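Local atomic coordinates of acylneuraminate lyase (PDB entry 4N4P), a protein that belongs by sequence to the dihydrodipicolinate synthetase family of TIM-barrel proteins and assembles from four chains, each ending in extra C-terminal helices. Residues T238-S250 and K284-K296. Sequence-based numbering, arbitrary orientation.
Sequences THTYNDYVLDLIS and KKHAEFITDKYLK
The ring of Tyr294 lies flat against helix 238-248, with CB of Tyr244 over its centre in a CH-pi contact, 3.5 Å from the ring centroid. The Tyr244 ring turns its edge to this same ring, the planes 62° apart, and CG of Lys293 covers the opposite face. Helices 238-248 and 284-294 run antiparallel, their axes 10.4 Å apart at closest approach, within the C-terminal helical part that follows the last barrel strand, 206-209, of this TIM-barrel protein. On the buried side, Ile290 points its CG2 at the edge of the Tyr244 ring, while its CD1 reaches the backbone N of Leu248 at 3.5 Å; Tyr244 OH is bonded to the backbone of Thr211. His286, with CG anti to its backbone N (chi1 -177°), swings its ring to the end of helix 238-248, where NE2 donates to Leu248 O (2.9 Å, N-H...O angle 151°), which lies close to the imidazole plane. Asp247 is equally tight, a knob among Phe289, Ile290, Lys293 and Tyr294. Its OD2 accepts from Lys293 NZ at 2.9 Å, nearly along the C-O bond, and from Tyr294 OH at 2.6 Å, from above the carboxylate plane. The looser margin holds the exposed Phe289 ring, the Lys293 chain, Thr240 and a water bonded to Asp243 OD2; OD1 of Asp243 pairs with Arg178 of the second subunit. The two donors on OD2 hold that oxygen at the rim of the Tyr294 ring, and the neighbouring ammonium would be expected to favour the ionised carboxylate.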
loop_
_atom_site.group_PDB
_atom_site.type_symbol
_atom_site.label_atom_id
_atom_site.label_comp_id
_atom_site.label_asym_id
_atom_site.label_seq_id
_atom_site.Cartn_x
_atom_site.Cartn_y
_atom_site.Cartn_z
ATOM N N THR A 238 -28.386 -8.357 1.715
ATOM C CA THR A 238 -27.068 -7.728 1.741
ATOM C C THR A 238 -26.716 -7.212 0.331
ATOM O O THR A 238 -26.224 -6.085 0.187
ATOM C CB THR A 238 -25.988 -8.694 2.233
ATOM O OG1 THR A 238 -26.208 -8.968 3.634
ATOM C CG2 THR A 238 -24.557 -8.079 2.048
ATOM N N HIS A 239 -26.979 -8.026 -0.695
ATOM C CA HIS A 239 -26.680 -7.563 -2.073
ATOM C C HIS A 239 -27.460 -6.298 -2.376
ATOM O O HIS A 239 -26.904 -5.337 -2.905
ATOM C CB HIS A 239 -26.974 -8.668 -3.100
ATOM C CG HIS A 239 -26.127 -9.894 -2.900
ATOM N ND1 HIS A 239 -24.809 -9.827 -2.507
ATOM C CD2 HIS A 239 -26.414 -11.213 -3.035
ATOM C CE1 HIS A 239 -24.315 -11.051 -2.404
ATOM N NE2 HIS A 239 -25.265 -11.912 -2.731
ATOM N N THR A 240 -28.733 -6.275 -1.968
ATOM C CA THR A 240 -29.555 -5.082 -2.141
ATOM C C THR A 240 -29.004 -3.897 -1.357
ATOM O O THR A 240 -28.857 -2.811 -1.903
ATOM C CB THR A 240 -31.014 -5.344 -1.757
ATOM O OG1 THR A 240 -31.507 -6.369 -2.628
ATOM C CG2 THR A 240 -31.869 -4.066 -1.960
ATOM N N TYR A 241 -28.705 -4.115 -0.078
ATOM C CA TYR A 241 -28.159 -3.050 0.767
ATOM C C TYR A 241 -26.862 -2.488 0.194
ATOM O O TYR A 241 -26.623 -1.284 0.179
ATOM C CB TYR A 241 -27.946 -3.550 2.213
ATOM C CG TYR A 241 -27.901 -2.398 3.182
ATOM C CD1 TYR A 241 -29.089 -1.820 3.660
ATOM C CD2 TYR A 241 -26.675 -1.822 3.544
ATOM C CE1 TYR A 241 -29.056 -0.723 4.505
ATOM C CE2 TYR A 241 -26.626 -0.712 4.395
ATOM C CZ TYR A 241 -27.834 -0.177 4.873
ATOM O OH TYR A 241 -27.819 0.900 5.708
ATOM N N ASN A 242 -26.000 -3.360 -0.281
ATOM C CA ASN A 242 -24.706 -2.859 -0.765
ATOM C C ASN A 242 -24.849 -2.188 -2.116
ATOM O O ASN A 242 -24.113 -1.270 -2.412
ATOM C CB ASN A 242 -23.675 -3.983 -0.781
ATOM C CG ASN A 242 -23.224 -4.352 0.657
ATOM O OD1 ASN A 242 -23.728 -3.779 1.627
ATOM N ND2 ASN A 242 -22.275 -5.279 0.783
ATOM N N ASP A 243 -25.848 -2.615 -2.891
ATOM C CA ASP A 243 -26.215 -1.884 -4.115
ATOM C C ASP A 243 -26.589 -0.463 -3.704
ATOM O O ASP A 243 -26.144 0.518 -4.316
ATOM C CB ASP A 243 -27.416 -2.530 -4.823
ATOM C CG ASP A 243 -27.059 -3.778 -5.604
ATOM O OD1 ASP A 243 -25.871 -4.108 -5.782
ATOM O OD2 ASP A 243 -28.004 -4.428 -6.052
ATOM N N TYR A 244 -27.403 -0.375 -2.661
ATOM C CA TYR A 244 -27.871 0.910 -2.121
ATOM C C TYR A 244 -26.709 1.782 -1.686
ATOM O O TYR A 244 -26.647 2.954 -2.042
ATOM C CB TYR A 244 -28.849 0.683 -0.960
ATOM C CG TYR A 244 -28.840 1.740 0.130
ATOM C CD1 TYR A 244 -29.340 3.037 -0.102
ATOM C CD2 TYR A 244 -28.344 1.430 1.424
ATOM C CE1 TYR A 244 -29.330 4.016 0.925
ATOM C CE2 TYR A 244 -28.355 2.374 2.453
ATOM C CZ TYR A 244 -28.832 3.668 2.199
ATOM O OH TYR A 244 -28.831 4.608 3.209
ATOM N N VAL A 245 -25.784 1.211 -0.917
ATOM C CA VAL A 245 -24.651 2.007 -0.439
ATOM C C VAL A 245 -23.849 2.581 -1.604
ATOM O O VAL A 245 -23.566 3.777 -1.626
ATOM C CB VAL A 245 -23.734 1.216 0.513
ATOM C CG1 VAL A 245 -22.582 2.115 0.989
ATOM C CG2 VAL A 245 -24.552 0.686 1.744
ATOM N N LEU A 246 -23.498 1.740 -2.581
ATOM C CA LEU A 246 -22.737 2.202 -3.740
ATOM C C LEU A 246 -23.511 3.270 -4.561
ATOM O O LEU A 246 -22.921 4.274 -5.030
ATOM C CB LEU A 246 -22.350 1.006 -4.626
ATOM C CG LEU A 246 -21.301 0.116 -3.943
ATOM C CD1 LEU A 246 -20.885 -1.063 -4.823
ATOM C CD2 LEU A 246 -20.088 0.943 -3.530
ATOM N N ASP A 247 -24.817 3.066 -4.706
ATOM C CA ASP A 247 -25.652 4.046 -5.427
ATOM C C ASP A 247 -25.677 5.350 -4.639
ATOM O O ASP A 247 -25.541 6.445 -5.213
ATOM C CB ASP A 247 -27.089 3.508 -5.665
ATOM C CG ASP A 247 -27.210 2.670 -6.925
ATOM O OD1 ASP A 247 -26.325 2.717 -7.793
ATOM O OD2 ASP A 247 -28.244 2.008 -7.084
ATOM N N LEU A 248 -25.852 5.243 -3.323
ATOM C CA LEU A 248 -25.919 6.433 -2.454
ATOM C C LEU A 248 -24.679 7.310 -2.588
ATOM O O LEU A 248 -24.784 8.540 -2.729
ATOM C CB LEU A 248 -26.081 5.998 -0.989
ATOM C CG LEU A 248 -26.129 7.113 0.058
ATOM C CD1 LEU A 248 -27.390 7.977 -0.132
ATOM C CD2 LEU A 248 -26.084 6.504 1.464
ATOM N N ILE A 249 -23.507 6.670 -2.561
ATOM C CA ILE A 249 -22.246 7.414 -2.554
ATOM C C ILE A 249 -21.754 7.718 -3.955
ATOM O O ILE A 249 -20.609 8.173 -4.132
ATOM C CB ILE A 249 -21.139 6.721 -1.708
ATOM C CG1 ILE A 249 -20.774 5.356 -2.322
ATOM C CG2 ILE A 249 -21.602 6.601 -0.239
ATOM C CD1 ILE A 249 -19.648 4.608 -1.596
ATOM N N SER A 250 -22.590 7.510 -4.965
ATOM C CA SER A 250 -22.193 7.988 -6.291
ATOM C C SER A 250 -22.222 9.523 -6.324
ATOM O O SER A 250 -21.689 10.146 -7.242
ATOM C CB SER A 250 -23.028 7.352 -7.404
ATOM O OG SER A 250 -24.375 7.735 -7.268
ATOM N N LYS A 284 -31.437 16.638 -5.619
ATOM C CA LYS A 284 -32.824 16.202 -5.393
ATOM C C LYS A 284 -33.174 14.956 -6.201
ATOM O O LYS A 284 -33.814 14.019 -5.687
ATOM C CB LYS A 284 -33.851 17.315 -5.704
ATOM C CG LYS A 284 -35.284 16.912 -5.376
ATOM C CD LYS A 284 -36.303 17.753 -6.122
ATOM C CE LYS A 284 -37.707 17.238 -5.851
ATOM N NZ LYS A 284 -38.225 17.719 -4.530
ATOM N N LYS A 285 -32.749 14.930 -7.462
ATOM C CA LYS A 285 -33.035 13.768 -8.283
ATOM C C LYS A 285 -32.294 12.526 -7.790
ATOM O O LYS A 285 -32.818 11.427 -7.853
ATOM C CB LYS A 285 -32.713 14.049 -9.748
ATOM C CG LYS A 285 -33.662 15.117 -10.304
ATOM C CD LYS A 285 -33.431 15.375 -11.784
ATOM C CE LYS A 285 -34.348 16.525 -12.193
ATOM N NZ LYS A 285 -33.979 16.979 -13.526
ATOM N N HIS A 286 -31.057 12.732 -7.348
ATOM C CA HIS A 286 -30.308 11.693 -6.668
ATOM C C HIS A 286 -31.085 11.182 -5.451
ATOM O O HIS A 286 -31.240 9.975 -5.282
ATOM C CB HIS A 286 -28.941 12.206 -6.252
ATOM C CG HIS A 286 -28.088 11.162 -5.609
ATOM N ND1 HIS A 286 -27.732 9.998 -6.249
ATOM C CD2 HIS A 286 -27.525 11.104 -4.378
ATOM C CE1 HIS A 286 -26.977 9.265 -5.447
ATOM N NE2 HIS A 286 -26.826 9.918 -4.310
ATOM N N ALA A 287 -31.607 12.093 -4.631
ATOM C CA ALA A 287 -32.398 11.686 -3.462
ATOM C C ALA A 287 -33.630 10.891 -3.839
ATOM O O ALA A 287 -33.923 9.880 -3.211
ATOM C CB ALA A 287 -32.763 12.881 -2.593
ATOM N N GLU A 288 -34.339 11.321 -4.885
ATOM C CA GLU A 288 -35.507 10.580 -5.367
ATOM C C GLU A 288 -35.130 9.224 -5.899
ATOM O O GLU A 288 -35.791 8.264 -5.593
ATOM C CB GLU A 288 -36.212 11.318 -6.499
ATOM C CG GLU A 288 -36.831 12.620 -6.085
ATOM C CD GLU A 288 -37.467 13.298 -7.296
ATOM O OE1 GLU A 288 -36.733 13.867 -8.118
ATOM O OE2 GLU A 288 -38.690 13.230 -7.429
ATOM N N PHE A 289 -34.074 9.164 -6.706
ATOM C CA PHE A 289 -33.552 7.885 -7.238
ATOM C C PHE A 289 -33.299 6.879 -6.112
ATOM O O PHE A 289 -33.803 5.744 -6.149
ATOM C CB PHE A 289 -32.273 8.128 -8.071
ATOM C CG PHE A 289 -31.413 6.896 -8.293
ATOM C CD1 PHE A 289 -31.874 5.815 -9.036
ATOM C CD2 PHE A 289 -30.111 6.848 -7.773
ATOM C CE1 PHE A 289 -31.086 4.667 -9.209
ATOM C CE2 PHE A 289 -29.295 5.722 -7.960
ATOM C CZ PHE A 289 -29.788 4.621 -8.686
ATOM N N ILE A 290 -32.523 7.289 -5.113
ATOM C CA ILE A 290 -32.269 6.390 -3.950
ATOM C C ILE A 290 -33.559 5.986 -3.230
ATOM O O ILE A 290 -33.763 4.801 -2.911
ATOM C CB ILE A 290 -31.293 7.017 -2.955
ATOM C CG1 ILE A 290 -29.930 7.323 -3.628
ATOM C CG2 ILE A 290 -31.139 6.111 -1.631
ATOM C CD1 ILE A 290 -29.144 6.084 -4.135
ATOM N N THR A 291 -34.380 6.981 -2.911
ATOM C CA THR A 291 -35.644 6.773 -2.191
ATOM C C THR A 291 -36.572 5.787 -2.907
ATOM O O THR A 291 -37.075 4.831 -2.288
ATOM C CB THR A 291 -36.371 8.131 -1.934
ATOM O OG1 THR A 291 -35.570 8.935 -1.067
ATOM C CG2 THR A 291 -37.723 7.932 -1.290
ATOM N N ASP A 292 -36.811 6.023 -4.193
ATOM C CA ASP A 292 -37.727 5.184 -4.956
ATOM C C ASP A 292 -37.167 3.781 -5.155
ATOM O O ASP A 292 -37.927 2.807 -5.142
ATOM C CB ASP A 292 -38.053 5.799 -6.333
ATOM C CG ASP A 292 -38.744 7.146 -6.221
ATOM O OD1 ASP A 292 -39.323 7.420 -5.139
ATOM O OD2 ASP A 292 -38.674 7.939 -7.204
ATOM N N LYS A 293 -35.858 3.670 -5.358
ATOM C CA LYS A 293 -35.250 2.349 -5.595
ATOM C C LYS A 293 -35.175 1.498 -4.330
ATOM O O LYS A 293 -35.444 0.271 -4.366
ATOM C CB LYS A 293 -33.854 2.467 -6.247
ATOM C CG LYS A 293 -33.219 1.100 -6.622
ATOM C CD LYS A 293 -31.991 1.295 -7.531
ATOM C CE LYS A 293 -31.342 -0.033 -7.919
ATOM N NZ LYS A 293 -30.055 0.308 -8.644
ATOM N N TYR A 294 -34.797 2.130 -3.222
ATOM C CA TYR A 294 -34.443 1.358 -2.005
ATOM C C TYR A 294 -35.320 1.578 -0.793
ATOM O O TYR A 294 -35.404 0.685 0.059
ATOM C CB TYR A 294 -32.996 1.655 -1.609
ATOM C CG TYR A 294 -31.994 1.251 -2.651
ATOM C CD1 TYR A 294 -31.738 -0.113 -2.912
ATOM C CD2 TYR A 294 -31.317 2.221 -3.392
ATOM C CE1 TYR A 294 -30.824 -0.488 -3.868
ATOM C CE2 TYR A 294 -30.380 1.864 -4.362
ATOM C CZ TYR A 294 -30.142 0.499 -4.586
ATOM O OH TYR A 294 -29.236 0.119 -5.541
ATOM N N LEU A 295 -35.945 2.755 -0.693
ATOM C CA LEU A 295 -36.464 3.228 0.608
ATOM C C LEU A 295 -37.975 3.309 0.756
ATOM O O LEU A 295 -38.476 3.845 1.757
ATOM C CB LEU A 295 -35.848 4.587 0.985
ATOM C CG LEU A 295 -34.339 4.758 0.867
ATOM C CD1 LEU A 295 -33.888 6.145 1.365
ATOM C CD2 LEU A 295 -33.600 3.616 1.646
ATOM N N LYS A 296 -38.715 2.784 -0.199
ATOM C CA LYS A 296 -40.164 2.777 -0.040
ATOM C C LYS A 296 -40.636 1.694 0.933
ATOM O O LYS A 296 -39.891 0.764 1.302
ATOM C CB LYS A 296 -40.855 2.683 -1.389
ATOM C CG LYS A 296 -40.667 3.957 -2.188
ATOM C CD LYS A 296 -41.274 5.162 -1.466
ATOM C CE LYS A 296 -41.146 6.438 -2.289
ATOM N NZ LYS A 296 -41.750 6.301 -3.642
ATOM O OXT LYS A 296 -41.780 1.754 1.395
HETATM O O HOH W 1 -30.342 -3.006 -6.439
#